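Nitronate monooxygenase family protein (Pseudomonas aeruginosa, PDB 4QIT) catalyses the FMN-dependent oxidative denitrification of alkyl nitronates by molecular oxygen, with the toxin propionate 3-nitronate as its best and presumed physiological substrate. Local coordinates at residues A[125-129]-A[147-151]; A[226-232]-A[351-356]; A[284-290]-A[326-332]. The protein carries 1 engineered substitution. All coordinates share one frame; numbering follows the deposited sequence.

In the fold
Contacts 1 and 2 are helix pairs on the outside of the TIM barrel, both partly buried and 34 Å apart between centres; contact 3 is the buried one and reaches the bound nitroethane. Contact 1 joins two successive barrel helices through leucines, with no hydrogen bond between its segments. Contact 2 brings the last helix, 344-355, against helix 228-236: leucine packing is joined by hydrogen bonds, and the second subunit salt-bridges two of its charged side chains. Contact 3 pairs two extended, mostly irregular segments by backbone bonds, waters and the packing of R289 and M290 round F327. It comes within about 8 Å of contact 2, nearest atoms.

Contact 1: A[125-129]-A[147-151]; sequences LPMLL and QVRAL
L125, L128 and L129 of one outer helix of the TIM barrel face Q147, A150 and L151 of the next. The helices, 124-131 and 145-153, stand before and after strand 135-139 in the chain and run in nearly the same direction, 22° apart, with the axes of the short segments 10.5 Å from each other. That spacing is filled by branched side chains. L125 swings its CG anti to the backbone N (chi1 177°), which sends its two methyls across the gap to different partners. CD1 lies against L151 CD2 at 3.7 Å, the two leucines crossing at a slant, while CD2 rests on the aliphatic part of Q147. There CG is nearest, 3.9 Å from L125 CD2, with CB and the amide OE1 of Q147 both about 4.1 Å from the same methyl.

L151 reaches back the other way. Its CD2 sits among three leucines: besides L125 it meets L128 at the root of the side chain, 3.9 Å from CB, and L129 through CD2, 4.0 Å away. On the barrel side the packing runs on into the strands, where L128 touches V136 and L151 touches F138 and V158; L128 also meets I61 of helix 54-65. Towards the loops, F118 covers both L125 and Q147. L129 behaves differently from the other two leucines, since one of its methyls meets the neighbouring backbone: CD2 lies 3.7 Å from L151 CA and 3.3 Å from A150 O.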
loop_
_atom_site.group_PDB
_atom_site.type_symbol
_atom_site.label_atom_id
_atom_site.label_comp_id
_atom_site.label_asym_id
_atom_site.label_seq_id
_atom_site.Cartn_x
_atom_site.Cartn_y
_atom_site.Cartn_z
ATOM N N LEU A 125 -10.662 -19.116 25.962
ATOM C CA LEU A 125 -11.008 -20.292 25.162
ATOM C C LEU A 125 -12.195 -21.099 25.708
ATOM O O LEU A 125 -13.132 -21.397 24.964
ATOM C CB LEU A 125 -9.782 -21.190 24.932
ATOM C CG LEU A 125 -10.002 -22.503 24.178
ATOM C CD1 LEU A 125 -10.598 -22.254 22.793
ATOM C CD2 LEU A 125 -8.697 -23.277 24.067
ATOM N N PRO A 126 -12.174 -21.458 27.006
ATOM C CA PRO A 126 -13.346 -22.218 27.459
ATOM C C PRO A 126 -14.651 -21.422 27.378
ATOM O O PRO A 126 -15.699 -22.017 27.119
ATOM C CB PRO A 126 -13.003 -22.578 28.912
ATOM C CG PRO A 126 -11.909 -21.640 29.307
ATOM C CD PRO A 126 -11.143 -21.359 28.053
ATOM N N MET A 127 -14.600 -20.108 27.576
ATOM C CA MET A 127 -15.803 -19.290 27.402
ATOM C C MET A 127 -16.330 -19.356 25.966
ATOM O O MET A 127 -17.543 -19.486 25.743
ATOM C CB MET A 127 -15.548 -17.840 27.826
ATOM C CG MET A 127 -16.763 -16.937 27.723
ATOM S SD MET A 127 -17.043 -16.221 26.086
ATOM C CE MET A 127 -15.671 -15.071 25.967
ATOM N N LEU A 128 -15.425 -19.276 24.994
ATOM C CA LEU A 128 -15.831 -19.369 23.591
ATOM C C LEU A 128 -16.402 -20.746 23.246
ATOM O O LEU A 128 -17.327 -20.855 22.441
ATOM C CB LEU A 128 -14.659 -19.023 22.663
ATOM C CG LEU A 128 -14.135 -17.586 22.728
ATOM C CD1 LEU A 128 -12.862 -17.463 21.898
ATOM C CD2 LEU A 128 -15.187 -16.595 22.244
ATOM N N LEU A 129 -15.848 -21.793 23.854
ATOM C CA LEU A 129 -16.315 -23.154 23.597
ATOM C C LEU A 129 -17.728 -23.349 24.148
ATOM O O LEU A 129 -18.509 -24.142 23.619
ATOM C CB LEU A 129 -15.346 -24.184 24.191
ATOM C CG LEU A 129 -13.947 -24.222 23.571
ATOM C CD1 LEU A 129 -13.071 -25.215 24.312
ATOM C CD2 LEU A 129 -14.008 -24.563 22.096
ATOM N N GLN A 147 -5.693 -25.421 19.768
ATOM C CA GLN A 147 -6.743 -24.503 20.205
ATOM C C GLN A 147 -7.709 -24.148 19.075
ATOM O O GLN A 147 -8.918 -24.093 19.292
ATOM C CB GLN A 147 -6.137 -23.246 20.822
ATOM C CG GLN A 147 -5.336 -23.533 22.083
ATOM C CD GLN A 147 -4.774 -22.279 22.703
ATOM O OE1 GLN A 147 -5.399 -21.217 22.661
ATOM N NE2 GLN A 147 -3.583 -22.387 23.278
ATOM N N VAL A 148 -7.170 -23.921 17.878
ATOM C CA VAL A 148 -7.988 -23.719 16.685
ATOM C C VAL A 148 -8.895 -24.927 16.480
ATOM O O VAL A 148 -10.082 -24.778 16.208
ATOM C CB VAL A 148 -7.113 -23.533 15.425
ATOM C CG1 VAL A 148 -7.972 -23.465 14.169
ATOM C CG2 VAL A 148 -6.243 -22.279 15.549
ATOM N N ARG A 149 -8.325 -26.123 16.638
ATOM C CA ARG A 149 -9.081 -27.371 16.522
ATOM C C ARG A 149 -10.209 -27.487 17.545
ATOM O O ARG A 149 -11.308 -27.943 17.223
ATOM C CB ARG A 149 -8.143 -28.569 16.680
ATOM C CG ARG A 149 -7.226 -28.798 15.490
ATOM C CD ARG A 149 -8.005 -29.070 14.215
ATOM N NE ARG A 149 -7.125 -29.152 13.053
ATOM C CZ ARG A 149 -7.551 -29.137 11.795
ATOM N NH1 ARG A 149 -8.848 -29.047 11.540
ATOM N NH2 ARG A 149 -6.685 -29.207 10.793
ATOM N N ALA A 150 -9.926 -27.086 18.778
ATOM C CA ALA A 150 -10.924 -27.141 19.840
ATOM C C ALA A 150 -12.148 -26.286 19.504
ATOM O O ALA A 150 -13.286 -26.698 19.740
ATOM C CB ALA A 150 -10.314 -26.713 21.156
ATOM N N LEU A 151 -11.909 -25.094 18.956
ATOM C CA LEU A 151 -12.999 -24.223 18.526
ATOM C C LEU A 151 -13.787 -24.859 17.386
ATOM O O LEU A 151 -15.021 -24.837 17.372
ATOM C CB LEU A 151 -12.445 -22.861 18.083
ATOM C CG LEU A 151 -11.817 -22.005 19.182
ATOM C CD1 LEU A 151 -10.904 -20.932 18.592
ATOM C CD2 LEU A 151 -12.896 -21.358 20.031
#

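Contact 2: A[226-232]-A[351-356]; sequences MDGRGIR and LVEELR
The N-terminal turn of helix 228-236 is laid across the end of the last helix, 344-355, with G228 against E354 and L355. G228 has no side chain, and its CA comes to 3.4 Å from E354 CB; the short helix segments approach to 8.0 Å, crossing at -55°. Two carboxylates take up N-H groups of the opening turn. E354 OE1 accepts from G228 N at 2.9 Å, on the anti side, tilted 29° out of the carboxylate plane, while its OE2 forms a salt bridge with R340. D227 is the N-cap: its OD1 receives G230 N at 3.0 Å, and OD2 pairs with R209 of the second subunit.

In the barrel, this turn follows strand 219-222 and the FMN-binding G224, with M226 close to the cofactor. On the side of strands 21-23 and 241-244, L351 puts CD2 3.6 Å from D227 CA and also touches M244, probably part of the FMN site. I231 CG2 meets L355 CD1 at 3.9 Å, the side chains nearly at right angles. R232 is turned about CG-CD (chi3 62°), which brings NH1 back onto L355 O, 2.8 Å away and within the guanidinium plane; E236 of the second subunit holds NE.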
loop_
_atom_site.group_PDB
_atom_site.type_symbol
_atom_site.label_atom_id
_atom_site.label_comp_id
_atom_site.label_asym_id
_atom_site.label_seq_id
_atom_site.Cartn_x
_atom_site.Cartn_y
_atom_site.Cartn_z
ATOM N N MET A 226 -14.567 0.232 0.175
ATOM C CA MET A 226 -15.558 1.196 0.676
ATOM C C MET A 226 -16.893 1.127 -0.068
ATOM O O MET A 226 -17.863 1.785 0.316
ATOM C CB MET A 226 -15.006 2.622 0.546
ATOM C CG MET A 226 -13.701 2.857 1.326
ATOM S SD MET A 226 -13.928 2.692 3.105
ATOM C CE MET A 226 -14.912 4.155 3.402
ATOM N N ASP A 227 -16.934 0.360 -1.150
ATOM C CA ASP A 227 -18.129 0.313 -1.984
ATOM C C ASP A 227 -18.174 -0.984 -2.797
ATOM O O ASP A 227 -17.241 -1.789 -2.735
ATOM C CB ASP A 227 -18.247 1.571 -2.865
ATOM C CG ASP A 227 -17.052 1.776 -3.787
ATOM O OD1 ASP A 227 -16.278 0.832 -4.028
ATOM O OD2 ASP A 227 -16.888 2.907 -4.295
ATOM N N GLY A 228 -19.266 -1.208 -3.523
ATOM C CA GLY A 228 -19.391 -2.453 -4.259
ATOM C C GLY A 228 -18.362 -2.632 -5.360
ATOM O O GLY A 228 -17.995 -3.764 -5.669
ATOM N N ARG A 229 -17.909 -1.534 -5.966
ATOM C CA ARG A 229 -16.814 -1.606 -6.940
ATOM C C ARG A 229 -15.554 -2.193 -6.301
ATOM O O ARG A 229 -14.895 -3.048 -6.899
ATOM C CB ARG A 229 -16.510 -0.226 -7.543
ATOM C CG ARG A 229 -17.452 0.188 -8.672
ATOM C CD ARG A 229 -16.935 1.465 -9.296
ATOM N NE ARG A 229 -17.758 1.948 -10.400
ATOM C CZ ARG A 229 -17.546 1.646 -11.679
ATOM N NH1 ARG A 229 -16.543 0.850 -12.020
ATOM N NH2 ARG A 229 -18.341 2.138 -12.622
ATOM N N GLY A 230 -15.231 -1.755 -5.083
ATOM C CA GLY A 230 -14.120 -2.334 -4.330
ATOM C C GLY A 230 -14.314 -3.817 -4.037
ATOM O O GLY A 230 -13.373 -4.615 -4.124
ATOM N N ILE A 231 -15.541 -4.202 -3.696
ATOM C CA ILE A 231 -15.847 -5.610 -3.475
ATOM C C ILE A 231 -15.655 -6.429 -4.750
ATOM O O ILE A 231 -15.006 -7.474 -4.735
ATOM C CB ILE A 231 -17.268 -5.805 -2.910
ATOM C CG1 ILE A 231 -17.451 -4.953 -1.650
ATOM C CG2 ILE A 231 -17.510 -7.276 -2.616
ATOM C CD1 ILE A 231 -18.806 -5.155 -0.970
ATOM N N ARG A 232 -16.188 -5.929 -5.861
ATOM C CA ARG A 232 -16.042 -6.601 -7.140
ATOM C C ARG A 232 -14.575 -6.749 -7.513
ATOM O O ARG A 232 -14.168 -7.803 -8.004
ATOM C CB ARG A 232 -16.831 -5.863 -8.225
ATOM C CG ARG A 232 -18.349 -5.991 -8.034
ATOM C CD ARG A 232 -19.129 -5.030 -8.943
ATOM N NE ARG A 232 -18.903 -5.301 -10.361
ATOM C CZ ARG A 232 -19.655 -6.118 -11.095
ATOM N NH1 ARG A 232 -20.693 -6.745 -10.553
ATOM N NH2 ARG A 232 -19.374 -6.304 -12.378
ATOM N N LEU A 351 -24.225 -1.837 -0.336
ATOM C CA LEU A 351 -23.055 -2.571 -0.805
ATOM C C LEU A 351 -23.425 -3.762 -1.677
ATOM O O LEU A 351 -22.761 -4.027 -2.683
ATOM C CB LEU A 351 -22.209 -3.030 0.379
ATOM C CG LEU A 351 -21.549 -1.896 1.175
ATOM C CD1 LEU A 351 -20.953 -2.471 2.441
ATOM C CD2 LEU A 351 -20.478 -1.189 0.354
ATOM N N VAL A 352 -24.483 -4.477 -1.306
ATOM C CA VAL A 352 -24.941 -5.607 -2.113
ATOM C C VAL A 352 -25.465 -5.156 -3.477
ATOM O O VAL A 352 -25.177 -5.785 -4.497
ATOM C CB VAL A 352 -26.016 -6.430 -1.371
ATOM C CG1 VAL A 352 -26.625 -7.486 -2.295
ATOM C CG2 VAL A 352 -25.405 -7.072 -0.124
ATOM N N GLU A 353 -26.216 -4.058 -3.501
ATOM C CA GLU A 353 -26.707 -3.509 -4.765
ATOM C C GLU A 353 -25.528 -3.113 -5.652
ATOM O O GLU A 353 -25.523 -3.381 -6.862
ATOM C CB GLU A 353 -27.613 -2.296 -4.521
ATOM C CG GLU A 353 -28.239 -1.735 -5.789
ATOM C CD GLU A 353 -28.887 -0.376 -5.583
ATOM O OE1 GLU A 353 -29.086 0.022 -4.413
ATOM O OE2 GLU A 353 -29.193 0.295 -6.594
ATOM N N GLU A 354 -24.520 -2.487 -5.050
ATOM C CA GLU A 354 -23.338 -2.068 -5.791
ATOM C C GLU A 354 -22.531 -3.275 -6.283
ATOM O O GLU A 354 -21.963 -3.242 -7.371
ATOM C CB GLU A 354 -22.476 -1.118 -4.936
ATOM C CG GLU A 354 -23.134 0.232 -4.663
ATOM C CD GLU A 354 -22.416 1.095 -3.627
ATOM O OE1 GLU A 354 -21.504 0.602 -2.905
ATOM O OE2 GLU A 354 -22.792 2.287 -3.515
ATOM N N LEU A 355 -22.499 -4.339 -5.484
ATOM C CA LEU A 355 -21.794 -5.573 -5.844
ATOM C C LEU A 355 -22.432 -6.263 -7.053
ATOM O O LEU A 355 -21.738 -6.804 -7.917
ATOM C CB LEU A 355 -21.745 -6.521 -4.641
ATOM C CG LEU A 355 -21.366 -7.989 -4.856
ATOM C CD1 LEU A 355 -19.992 -8.114 -5.515
ATOM C CD2 LEU A 355 -21.392 -8.756 -3.539
ATOM N N ARG A 356 -23.758 -6.237 -7.114
ATOM C CA ARG A 356 -24.469 -6.856 -8.230
ATOM C C ARG A 356 -24.232 -6.116 -9.540
ATOM O O ARG A 356 -24.263 -6.721 -10.612
ATOM C CB ARG A 356 -25.962 -6.920 -7.927
ATOM C CG ARG A 356 -26.315 -7.942 -6.874
ATOM C CD ARG A 356 -27.726 -7.716 -6.371
ATOM N NE ARG A 356 -28.142 -8.759 -5.441
ATOM C CZ ARG A 356 -29.192 -8.663 -4.633
ATOM N NH1 ARG A 356 -29.934 -7.561 -4.626
ATOM N NH2 ARG A 356 -29.492 -9.666 -3.821
#

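Contact 3: A[284-290]-A[326-332]; sequences RGLPNRM and DFAAQWA. With FMN (flavin mononucleotide), chain C; NIE (nitroethane), chain D.
G285 and W331 meet where the contact is tightest, their CA atoms 3.8 Å apart in a single antiparallel bridge. L286 N donates to Q330 O at 3.0 Å and A332 N, less closely, to R284 O. R284 O also lies 3.2 Å from CE3 at the W331 indole edge, which C7M of FMN meets too. Nitroethane O5 sits over a face, above the five-membered ring, 2.7 Å from W331 NE1 but not in an in-plane N-H bond. Here, at the active site, loop 326-332 bridges strand 283-285, the middle strand of a small antiparallel sheet beside the TIM barrel, and carries W331 to flavin and bound nitroethane.

Further along, the backbones part and water 1 binds L286 O, A328 O and Q330 N. N288 spans the gap: ND2 reaches A328 O at 2.8 Å on a lone pair, and OD1 accepts from M290 N in an Asx turn. Placing CG between backbone N and carbonyl carbon (chi1 60°) allows both; a second water joins ND2 to Q330 OE1, itself bonded to R268. R289 N lies almost on the C=O line of D326, 3.0 Å from O, though its N-H is bent (147°).

F327 has R289 over one face, M290 SD at its edge (a Met-aromatic contact) and L315 and A319 of helix 307-320 also against it. R289 CB stands 4.0 Å from the ring centroid, while F327 CZ lies 3.4 Å above the guanidinium plane toward its rim, the planes 49° apart. On the exposed side water 3 links R289 NH1 to D326 OD2 in place of a direct salt bridge, and NH2 pairs with E102.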
loop_
_atom_site.group_PDB
_atom_site.type_symbol
_atom_site.label_atom_id
_atom_site.label_comp_id
_atom_site.label_asym_id
_atom_site.label_seq_id
_atom_site.Cartn_x
_atom_site.Cartn_y
_atom_site.Cartn_z
ATOM N N ARG A 284 -3.100 2.561 11.689
ATOM C CA ARG A 284 -3.439 3.616 10.751
ATOM C C ARG A 284 -4.653 4.433 11.180
ATOM O O ARG A 284 -5.723 3.884 11.444
ATOM C CB ARG A 284 -3.699 3.036 9.361
ATOM C CG ARG A 284 -4.073 4.131 8.337
ATOM C CD ARG A 284 -4.363 3.578 6.928
ATOM N NE ARG A 284 -3.205 2.868 6.383
ATOM C CZ ARG A 284 -2.092 3.451 5.949
ATOM N NH1 ARG A 284 -1.958 4.778 5.975
ATOM N NH2 ARG A 284 -1.098 2.687 5.508
ATOM N N GLY A 285 -4.501 5.750 11.210
ATOM C CA GLY A 285 -5.644 6.600 11.490
ATOM C C GLY A 285 -5.443 8.015 11.015
ATOM O O GLY A 285 -4.502 8.310 10.277
ATOM N N LEU A 286 -6.342 8.896 11.442
ATOM C CA LEU A 286 -6.280 10.312 11.079
ATOM C C LEU A 286 -5.275 10.994 12.010
ATOM O O LEU A 286 -5.498 11.070 13.222
ATOM C CB LEU A 286 -7.674 10.946 11.222
ATOM C CG LEU A 286 -8.808 10.209 10.503
ATOM C CD1 LEU A 286 -10.176 10.810 10.804
ATOM C CD2 LEU A 286 -8.588 10.208 9.009
ATOM N N PRO A 287 -4.151 11.471 11.461
ATOM C CA PRO A 287 -3.047 11.935 12.313
ATOM C C PRO A 287 -3.408 13.133 13.191
ATOM O O PRO A 287 -4.140 14.050 12.795
ATOM C CB PRO A 287 -1.936 12.296 11.310
ATOM C CG PRO A 287 -2.631 12.415 9.990
ATOM C CD PRO A 287 -3.811 11.505 10.025
ATOM N N ASN A 288 -2.887 13.096 14.408
ATOM C CA ASN A 288 -3.100 14.163 15.373
ATOM C C ASN A 288 -1.875 14.269 16.276
ATOM O O ASN A 288 -0.792 13.836 15.900
ATOM C CB ASN A 288 -4.400 13.944 16.155
ATOM C CG ASN A 288 -4.415 12.641 16.939
ATOM O OD1 ASN A 288 -3.376 12.040 17.220
ATOM N ND2 ASN A 288 -5.614 12.212 17.319
ATOM N N ARG A 289 -2.039 14.808 17.482
ATOM C CA ARG A 289 -0.875 15.036 18.342
ATOM C C ARG A 289 -0.225 13.755 18.878
ATOM O O ARG A 289 0.946 13.772 19.281
ATOM C CB ARG A 289 -1.225 16.019 19.467
ATOM C CG ARG A 289 -1.672 17.368 18.927
ATOM C CD ARG A 289 -1.940 18.364 20.042
ATOM N NE ARG A 289 -0.736 18.663 20.815
ATOM C CZ ARG A 289 -0.749 19.346 21.956
ATOM N NH1 ARG A 289 -1.895 19.786 22.443
ATOM N NH2 ARG A 289 0.381 19.576 22.608
ATOM N N MET A 290 -0.955 12.642 18.846
ATOM C CA MET A 290 -0.365 11.359 19.215
ATOM C C MET A 290 0.472 10.719 18.114
ATOM O O MET A 290 1.073 9.669 18.340
ATOM C CB MET A 290 -1.433 10.365 19.683
ATOM C CG MET A 290 -1.941 10.610 21.088
ATOM S SD MET A 290 -0.596 10.775 22.295
ATOM C CE MET A 290 0.369 9.279 22.026
ATOM N N ASP A 326 -7.596 16.181 20.442
ATOM C CA ASP A 326 -6.414 16.107 19.571
ATOM C C ASP A 326 -5.499 14.916 19.839
ATOM O O ASP A 326 -4.450 14.787 19.209
ATOM C CB ASP A 326 -5.590 17.400 19.656
ATOM C CG ASP A 326 -6.265 18.571 18.978
ATOM O OD1 ASP A 326 -7.188 18.355 18.159
ATOM O OD2 ASP A 326 -5.858 19.717 19.261
ATOM N N PHE A 327 -5.891 14.047 20.768
ATOM C CA PHE A 327 -5.101 12.869 21.110
ATOM C C PHE A 327 -5.891 11.590 20.870
ATOM O O PHE A 327 -5.415 10.493 21.154
ATOM C CB PHE A 327 -4.633 12.952 22.572
ATOM C CG PHE A 327 -3.729 14.110 22.832
ATOM C CD1 PHE A 327 -4.246 15.375 23.061
ATOM C CD2 PHE A 327 -2.356 13.945 22.806
ATOM C CE1 PHE A 327 -3.403 16.458 23.270
ATOM C CE2 PHE A 327 -1.499 15.031 23.017
ATOM C CZ PHE A 327 -2.033 16.289 23.255
ATOM N N ALA A 328 -7.099 11.738 20.336
ATOM C CA ALA A 328 -8.010 10.609 20.137
ATOM C C ALA A 328 -7.487 9.550 19.170
ATOM O O ALA A 328 -6.662 9.828 18.283
ATOM C CB ALA A 328 -9.369 11.109 19.665
ATOM N N ALA A 329 -7.974 8.326 19.349
ATOM C CA ALA A 329 -7.690 7.258 18.401
ATOM C C ALA A 329 -8.806 7.249 17.363
ATOM O O ALA A 329 -9.901 6.720 17.599
ATOM C CB ALA A 329 -7.602 5.910 19.110
ATOM N N GLN A 330 -8.535 7.863 16.216
ATOM C CA GLN A 330 -9.530 7.971 15.159
ATOM C C GLN A 330 -9.051 7.155 13.977
ATOM O O GLN A 330 -8.555 7.682 12.982
ATOM C CB GLN A 330 -9.773 9.449 14.816
ATOM C CG GLN A 330 -10.426 10.188 16.006
ATOM C CD GLN A 330 -10.371 11.699 15.905
ATOM O OE1 GLN A 330 -9.567 12.264 15.169
ATOM N NE2 GLN A 330 -11.230 12.368 16.674
ATOM N N TRP A 331 -9.177 5.840 14.114
ATOM C CA TRP A 331 -8.665 4.932 13.098
ATOM C C TRP A 331 -9.461 5.028 11.787
ATOM O O TRP A 331 -10.676 5.204 11.785
ATOM C CB TRP A 331 -8.683 3.499 13.617
ATOM C CG TRP A 331 -8.035 3.300 14.968
ATOM C CD1 TRP A 331 -8.628 2.796 16.089
ATOM C CD2 TRP A 331 -6.681 3.605 15.328
ATOM N NE1 TRP A 331 -7.719 2.760 17.127
ATOM C CE2 TRP A 331 -6.529 3.247 16.687
ATOM C CE3 TRP A 331 -5.597 4.144 14.640
ATOM C CZ2 TRP A 331 -5.311 3.412 17.359
ATOM C CZ3 TRP A 331 -4.393 4.314 15.320
ATOM C CH2 TRP A 331 -4.264 3.942 16.660
ATOM N N ALA A 332 -8.755 4.901 10.669
ATOM C CA ALA A 332 -9.365 4.996 9.353
ATOM C C ALA A 332 -8.409 4.436 8.311
ATOM O O ALA A 332 -7.200 4.630 8.415
ATOM C CB ALA A 332 -9.713 6.452 9.029
HETATM N N1 FMN C . -8.940 -5.560 13.594
HETATM C C2 FMN C . -8.921 -6.466 14.646
HETATM O O2 FMN C . -8.515 -7.603 14.444
HETATM N N3 FMN C . -9.375 -6.124 15.900
HETATM C C4 FMN C . -9.828 -4.839 16.113
HETATM O O4 FMN C . -10.230 -4.483 17.217
HETATM C C4A FMN C . -9.838 -3.930 15.070
HETATM N N5 FMN C . -10.292 -2.661 15.319
HETATM C C5A FMN C . -10.340 -1.729 14.311
HETATM C C6 FMN C . -10.821 -0.462 14.608
HETATM C C7 FMN C . -10.903 0.506 13.628
HETATM C C7M FMN C . -11.456 1.845 14.023
HETATM C C8 FMN C . -10.472 0.214 12.333
HETATM C C8M FMN C . -10.536 1.264 11.261
HETATM C C9 FMN C . -9.982 -1.064 12.040
HETATM C C9A FMN C . -9.916 -2.052 13.030
HETATM N N10 FMN C . -9.440 -3.338 12.769
HETATM C C10 FMN C . -9.397 -4.275 13.799
HETATM C "C1'" FMN C . -8.944 -3.702 11.392
HETATM C "C2'" FMN C . -10.008 -4.344 10.520
HETATM O "O2'" FMN C . -10.207 -5.673 10.930
HETATM C "C3'" FMN C . -9.580 -4.367 9.060
HETATM O "O3'" FMN C . -8.251 -4.819 8.903
HETATM C "C4'" FMN C . -9.649 -2.949 8.538
HETATM O "O4'" FMN C . -10.751 -2.282 9.126
HETATM C "C5'" FMN C . -9.855 -2.995 7.034
HETATM O "O5'" FMN C . -9.514 -1.716 6.593
HETATM P P FMN C . -10.623 -0.656 6.172
HETATM O O1P FMN C . -11.892 -1.375 5.802
HETATM O O2P FMN C . -10.041 0.149 5.051
HETATM O O3P FMN C . -10.848 0.172 7.394
HETATM N N3 NIE D . -7.389 -1.046 16.283
HETATM C C1 NIE D . -6.428 -2.908 17.396
HETATM C C2 NIE D . -7.452 -1.799 17.485
HETATM O O4 NIE D . -7.350 -1.642 15.209
HETATM O O5 NIE D . -6.973 0.252 16.344
HETATM O O HOH W 1 -6.278 9.398 15.342
HETATM O O HOH W 2 -7.940 14.012 16.798
HETATM O O HOH W 3 -4.235 20.414 21.301
#